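Local coordinates for 182aa long hypothetical protein (Pyrococcus horikoshii, PDB 2GAN) that is of uncharacterised function but belongs to the GNAT acetyltransferase family and so probably transfers an acetyl group from acetyl-CoA to an unidentified acceptor, at residues Leu18-Asn29 / Lys41-Arg51. Residues are numbered along the deposited sequence; the frame is centred on the assembly and turned at random.
Unlike the reference sequence in segment 41-51: Asn48 (reference Asp).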
loop_
_atom_site.group_PDB
_atom_site.type_symbol
_atom_site.label_atom_id
_atom_site.label_comp_id
_atom_site.label_asym_id
_atom_site.label_seq_id
_atom_site.Cartn_x
_atom_site.Cartn_y
_atom_site.Cartn_z
ATOM N N LEU A 18 10.287 -13.106 -15.398
ATOM C CA LEU A 18 11.103 -13.144 -14.190
ATOM C C LEU A 18 11.775 -11.793 -13.934
ATOM O O LEU A 18 11.731 -11.263 -12.819
ATOM C CB LEU A 18 12.177 -14.227 -14.321
ATOM C CG LEU A 18 12.978 -14.563 -13.061
ATOM C CD1 LEU A 18 12.043 -15.094 -11.989
ATOM C CD2 LEU A 18 14.030 -15.606 -13.396
ATOM N N GLU A 19 12.391 -11.240 -14.978
ATOM C CA GLU A 19 13.097 -9.963 -14.888
ATOM C C GLU A 19 12.132 -8.798 -14.648
ATOM O O GLU A 19 12.468 -7.829 -13.959
ATOM C CB GLU A 19 13.927 -9.747 -16.166
ATOM C CG GLU A 19 14.793 -8.480 -16.187
ATOM C CD GLU A 19 15.957 -8.584 -17.169
ATOM O OE1 GLU A 19 15.832 -9.321 -18.172
ATOM O OE2 GLU A 19 16.995 -7.919 -16.943
ATOM N N LEU A 20 10.936 -8.888 -15.218
ATOM C CA LEU A 20 9.936 -7.842 -15.011
ATOM C C LEU A 20 9.522 -7.883 -13.531
ATOM O O LEU A 20 9.428 -6.845 -12.868
ATOM C CB LEU A 20 8.714 -8.078 -15.915
ATOM C CG LEU A 20 7.434 -7.275 -15.615
ATOM C CD1 LEU A 20 7.752 -5.791 -15.541
ATOM C CD2 LEU A 20 6.384 -7.538 -16.692
HETATM N N MSE A 21 9.303 -9.084 -13.002
HETATM C CA MSE A 21 8.904 -9.210 -11.608
HETATM C C MSE A 21 9.990 -8.740 -10.644
HETATM O O MSE A 21 9.688 -8.248 -9.553
HETATM C CB MSE A 21 8.491 -10.656 -11.296
HETATM C CG MSE A 21 7.241 -11.104 -12.055
HETATM SE SE MSE A 21 5.720 -9.914 -11.738
HETATM C CE MSE A 21 4.834 -10.947 -10.383
ATOM N N PHE A 22 11.251 -8.886 -11.037
ATOM C CA PHE A 22 12.351 -8.442 -10.180
ATOM C C PHE A 22 12.408 -6.919 -10.137
ATOM O O PHE A 22 12.602 -6.322 -9.075
ATOM C CB PHE A 22 13.689 -8.970 -10.690
ATOM C CG PHE A 22 14.876 -8.372 -9.992
ATOM C CD1 PHE A 22 15.045 -8.531 -8.617
ATOM C CD2 PHE A 22 15.812 -7.631 -10.701
ATOM C CE1 PHE A 22 16.129 -7.956 -7.958
ATOM C CE2 PHE A 22 16.900 -7.049 -10.053
ATOM C CZ PHE A 22 17.060 -7.212 -8.679
ATOM N N ARG A 23 12.240 -6.290 -11.291
ATOM C CA ARG A 23 12.277 -4.837 -11.343
ATOM C C ARG A 23 11.158 -4.282 -10.468
ATOM O O ARG A 23 11.312 -3.250 -9.821
ATOM C CB ARG A 23 12.179 -4.363 -12.804
ATOM C CG ARG A 23 13.459 -4.663 -13.608
ATOM C CD ARG A 23 13.361 -4.292 -15.089
ATOM N NE ARG A 23 12.992 -2.892 -15.272
ATOM C CZ ARG A 23 11.813 -2.479 -15.734
ATOM N NH1 ARG A 23 10.884 -3.355 -16.078
ATOM N NH2 ARG A 23 11.555 -1.182 -15.821
ATOM N N ILE A 24 10.040 -4.991 -10.415
ATOM C CA ILE A 24 8.921 -4.564 -9.582
ATOM C C ILE A 24 9.270 -4.782 -8.109
ATOM O O ILE A 24 8.958 -3.953 -7.256
ATOM C CB ILE A 24 7.656 -5.347 -9.941
ATOM C CG1 ILE A 24 7.203 -4.928 -11.344
ATOM C CG2 ILE A 24 6.559 -5.097 -8.910
ATOM C CD1 ILE A 24 6.214 -5.866 -11.976
ATOM N N TYR A 25 9.920 -5.907 -7.824
ATOM C CA TYR A 25 10.333 -6.243 -6.466
ATOM C C TYR A 25 11.288 -5.174 -5.952
ATOM O O TYR A 25 11.257 -4.815 -4.779
ATOM C CB TYR A 25 11.036 -7.605 -6.455
ATOM C CG TYR A 25 11.373 -8.152 -5.082
ATOM C CD1 TYR A 25 12.696 -8.208 -4.633
ATOM C CD2 TYR A 25 10.373 -8.675 -4.258
ATOM C CE1 TYR A 25 13.013 -8.785 -3.400
ATOM C CE2 TYR A 25 10.677 -9.255 -3.029
ATOM C CZ TYR A 25 12.001 -9.311 -2.606
ATOM O OH TYR A 25 12.303 -9.943 -1.417
ATOM N N ARG A 26 12.139 -4.666 -6.832
ATOM C CA ARG A 26 13.098 -3.637 -6.450
ATOM C C ARG A 26 12.407 -2.275 -6.350
ATOM O O ARG A 26 12.571 -1.558 -5.364
ATOM C CB ARG A 26 14.231 -3.586 -7.477
ATOM C CG ARG A 26 15.386 -2.640 -7.150
ATOM C CD ARG A 26 16.446 -2.735 -8.242
ATOM N NE ARG A 26 15.918 -2.341 -9.553
ATOM C CZ ARG A 26 16.515 -2.590 -10.718
ATOM N NH1 ARG A 26 17.671 -3.242 -10.751
ATOM N NH2 ARG A 26 15.963 -2.182 -11.853
ATOM N N SER A 27 11.619 -1.918 -7.356
ATOM C CA SER A 27 10.944 -0.624 -7.325
ATOM C C SER A 27 10.031 -0.472 -6.108
ATOM O O SER A 27 9.907 0.622 -5.564
ATOM C CB SER A 27 10.143 -0.406 -8.609
ATOM O OG SER A 27 9.019 -1.262 -8.652
ATOM N N THR A 28 9.400 -1.565 -5.684
ATOM C CA THR A 28 8.499 -1.544 -4.522
ATOM C C THR A 28 9.220 -1.906 -3.222
ATOM O O THR A 28 8.587 -2.101 -2.179
ATOM C CB THR A 28 7.332 -2.545 -4.687
ATOM O OG1 THR A 28 7.852 -3.885 -4.745
ATOM C CG2 THR A 28 6.550 -2.248 -5.967
ATOM N N ASN A 29 10.538 -2.016 -3.288
ATOM C CA ASN A 29 11.337 -2.357 -2.117
ATOM C C ASN A 29 10.908 -3.664 -1.444
ATOM O O ASN A 29 10.695 -3.714 -0.230
ATOM C CB ASN A 29 11.288 -1.220 -1.100
ATOM C CG ASN A 29 12.483 -1.230 -0.166
ATOM O OD1 ASN A 29 12.617 -2.105 0.696
ATOM N ND2 ASN A 29 13.370 -0.258 -0.343
ATOM N N LYS A 41 12.966 -13.063 3.168
ATOM C CA LYS A 41 12.905 -12.447 1.849
ATOM C C LYS A 41 14.231 -11.771 1.496
ATOM O O LYS A 41 14.858 -11.125 2.335
ATOM C CB LYS A 41 11.737 -11.445 1.782
ATOM C CG LYS A 41 11.901 -10.154 2.583
ATOM C CD LYS A 41 12.563 -9.045 1.760
ATOM C CE LYS A 41 12.563 -7.712 2.511
ATOM N NZ LYS A 41 13.116 -6.580 1.703
ATOM N N PRO A 42 14.687 -11.939 0.244
ATOM C CA PRO A 42 15.943 -11.349 -0.224
ATOM C C PRO A 42 15.878 -9.842 -0.393
ATOM O O PRO A 42 14.797 -9.259 -0.493
ATOM C CB PRO A 42 16.177 -12.059 -1.546
ATOM C CG PRO A 42 14.785 -12.260 -2.053
ATOM C CD PRO A 42 14.066 -12.749 -0.819
ATOM N N ASN A 43 17.050 -9.222 -0.418
ATOM C CA ASN A 43 17.157 -7.784 -0.593
ATOM C C ASN A 43 16.514 -7.435 -1.927
ATOM O O ASN A 43 16.688 -8.149 -2.910
ATOM C CB ASN A 43 18.631 -7.372 -0.624
ATOM C CG ASN A 43 18.815 -5.871 -0.677
ATOM O OD1 ASN A 43 18.781 -5.198 0.350
ATOM N ND2 ASN A 43 18.997 -5.335 -1.879
ATOM N N PRO A 44 15.761 -6.332 -1.977
ATOM C CA PRO A 44 15.094 -5.901 -3.211
ATOM C C PRO A 44 16.032 -5.656 -4.393
ATOM O O PRO A 44 15.601 -5.672 -5.541
ATOM C CB PRO A 44 14.343 -4.637 -2.778
ATOM C CG PRO A 44 15.172 -4.116 -1.650
ATOM C CD PRO A 44 15.504 -5.378 -0.886
ATOM N N ASN A 45 17.310 -5.431 -4.113
ATOM C CA ASN A 45 18.277 -5.202 -5.178
ATOM C C ASN A 45 19.032 -6.485 -5.527
ATOM O O ASN A 45 19.893 -6.484 -6.403
ATOM C CB ASN A 45 19.275 -4.114 -4.771
ATOM C CG ASN A 45 18.603 -2.796 -4.437
ATOM O OD1 ASN A 45 17.886 -2.219 -5.258
ATOM N ND2 ASN A 45 18.831 -2.310 -3.222
ATOM N N ASP A 46 18.702 -7.574 -4.842
ATOM C CA ASP A 46 19.358 -8.859 -5.072
ATOM C C ASP A 46 18.575 -9.746 -6.041
ATOM O O ASP A 46 17.664 -10.467 -5.635
ATOM C CB ASP A 46 19.541 -9.587 -3.732
ATOM C CG ASP A 46 20.141 -10.970 -3.891
ATOM O OD1 ASP A 46 20.095 -11.741 -2.912
ATOM O OD2 ASP A 46 20.661 -11.286 -4.983
ATOM N N PHE A 47 18.941 -9.694 -7.318
ATOM C CA PHE A 47 18.267 -10.492 -8.341
ATOM C C PHE A 47 18.435 -11.996 -8.139
ATOM O O PHE A 47 17.453 -12.739 -8.175
ATOM C CB PHE A 47 18.759 -10.099 -9.746
ATOM C CG PHE A 47 18.242 -10.997 -10.845
ATOM C CD1 PHE A 47 18.925 -12.168 -11.188
ATOM C CD2 PHE A 47 17.049 -10.694 -11.508
ATOM C CE1 PHE A 47 18.431 -13.022 -12.170
ATOM C CE2 PHE A 47 16.541 -11.539 -12.493
ATOM C CZ PHE A 47 17.231 -12.708 -12.825
ATOM N N ASN A 48 19.671 -12.444 -7.930
ATOM C CA ASN A 48 19.934 -13.868 -7.728
ATOM C C ASN A 48 19.081 -14.424 -6.591
ATOM O O ASN A 48 18.492 -15.496 -6.714
ATOM C CB ASN A 48 21.418 -14.110 -7.422
ATOM C CG ASN A 48 22.337 -13.617 -8.532
ATOM O OD1 ASN A 48 22.078 -13.839 -9.720
ATOM N ND2 ASN A 48 23.427 -12.958 -8.149
ATOM N N GLY A 49 19.015 -13.697 -5.484
ATOM C CA GLY A 49 18.222 -14.156 -4.359
ATOM C C GLY A 49 16.743 -14.182 -4.704
ATOM O O GLY A 49 16.016 -15.080 -4.283
ATOM N N PHE A 50 16.297 -13.196 -5.479
ATOM C CA PHE A 50 14.900 -13.127 -5.869
ATOM C C PHE A 50 14.562 -14.326 -6.732
ATOM O O PHE A 50 13.623 -15.060 -6.449
ATOM C CB PHE A 50 14.619 -11.849 -6.657
ATOM C CG PHE A 50 13.197 -11.739 -7.140
ATOM C CD1 PHE A 50 12.179 -11.341 -6.274
ATOM C CD2 PHE A 50 12.872 -12.037 -8.459
ATOM C CE1 PHE A 50 10.852 -11.243 -6.722
ATOM C CE2 PHE A 50 11.549 -11.945 -8.916
ATOM C CZ PHE A 50 10.540 -11.546 -8.049
ATOM N N ARG A 51 15.341 -14.522 -7.789
ATOM C CA ARG A 51 15.113 -15.626 -8.712
ATOM C C ARG A 51 15.066 -16.974 -8.012
ATOM O O ARG A 51 14.141 -17.759 -8.213
ATOM C CB ARG A 51 16.202 -15.662 -9.780
ATOM C CG ARG A 51 15.909 -16.647 -10.899
ATOM C CD ARG A 51 16.945 -16.565 -12.006
ATOM N NE ARG A 51 17.984 -17.574 -11.860
ATOM C CZ ARG A 51 17.779 -18.877 -12.014
ATOM N NH1 ARG A 51 16.570 -19.325 -12.321
ATOM N NH2 ARG A 51 18.783 -19.733 -11.866
HETATM O O HOH W 1 14.729 -3.669 2.591
#
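With CG anti to the backbone N in all four residues (chi1 171° in Phe22), the rings of Phe22 and Tyr25 swing toward 41-51 and those of Phe47 and Phe50 back toward 18-29, where they gather into an aromatic cluster. Phe47 turns its ring edge onto the face of Phe22, a T-shaped pair with centroids 5.1 Å apart. Over the same ring, Phe47 CB makes a CH-pi contact, 3.6 Å from the Phe22 centroid. Phe50 is a knob in the hole made by Leu18, Met21, Phe22 and Tyr25, with Phe22 CA over one face of its ring. Its CD1 comes over the Tyr25 ring, 3.5 Å from Tyr25 CG, the two planes oblique. The phenol end of Tyr25 reaches the loop ahead of the second helix, where OH donates to Pro42 O at 2.7 Å, a bond that fixes the hydroxyl; this carbonyl and Asn43 O both sit at the ring edge. In the type I turn from Asn43 to Asp46, the Pro44 carbonyl packs by van der Waals contact on the aliphatic base of Arg26, O to CB 3.2 Å. Asp46 then N-caps the second helix, its OD2 accepting from Gly49 N at 3.0 Å. At the other end Leu18 CD2 packs on Arg51 CG at 3.3 Å. The short axes of 18-27 and 47-51 make an angle of 116°. In this GNAT-family fold, helix 14-27 lies between helix 47-65 and the mixed sheet: Leu18 and Met21 touch Tyr54, while Leu20 packs on strand 78-85 and Met21 and Ile24 on strand 106-114.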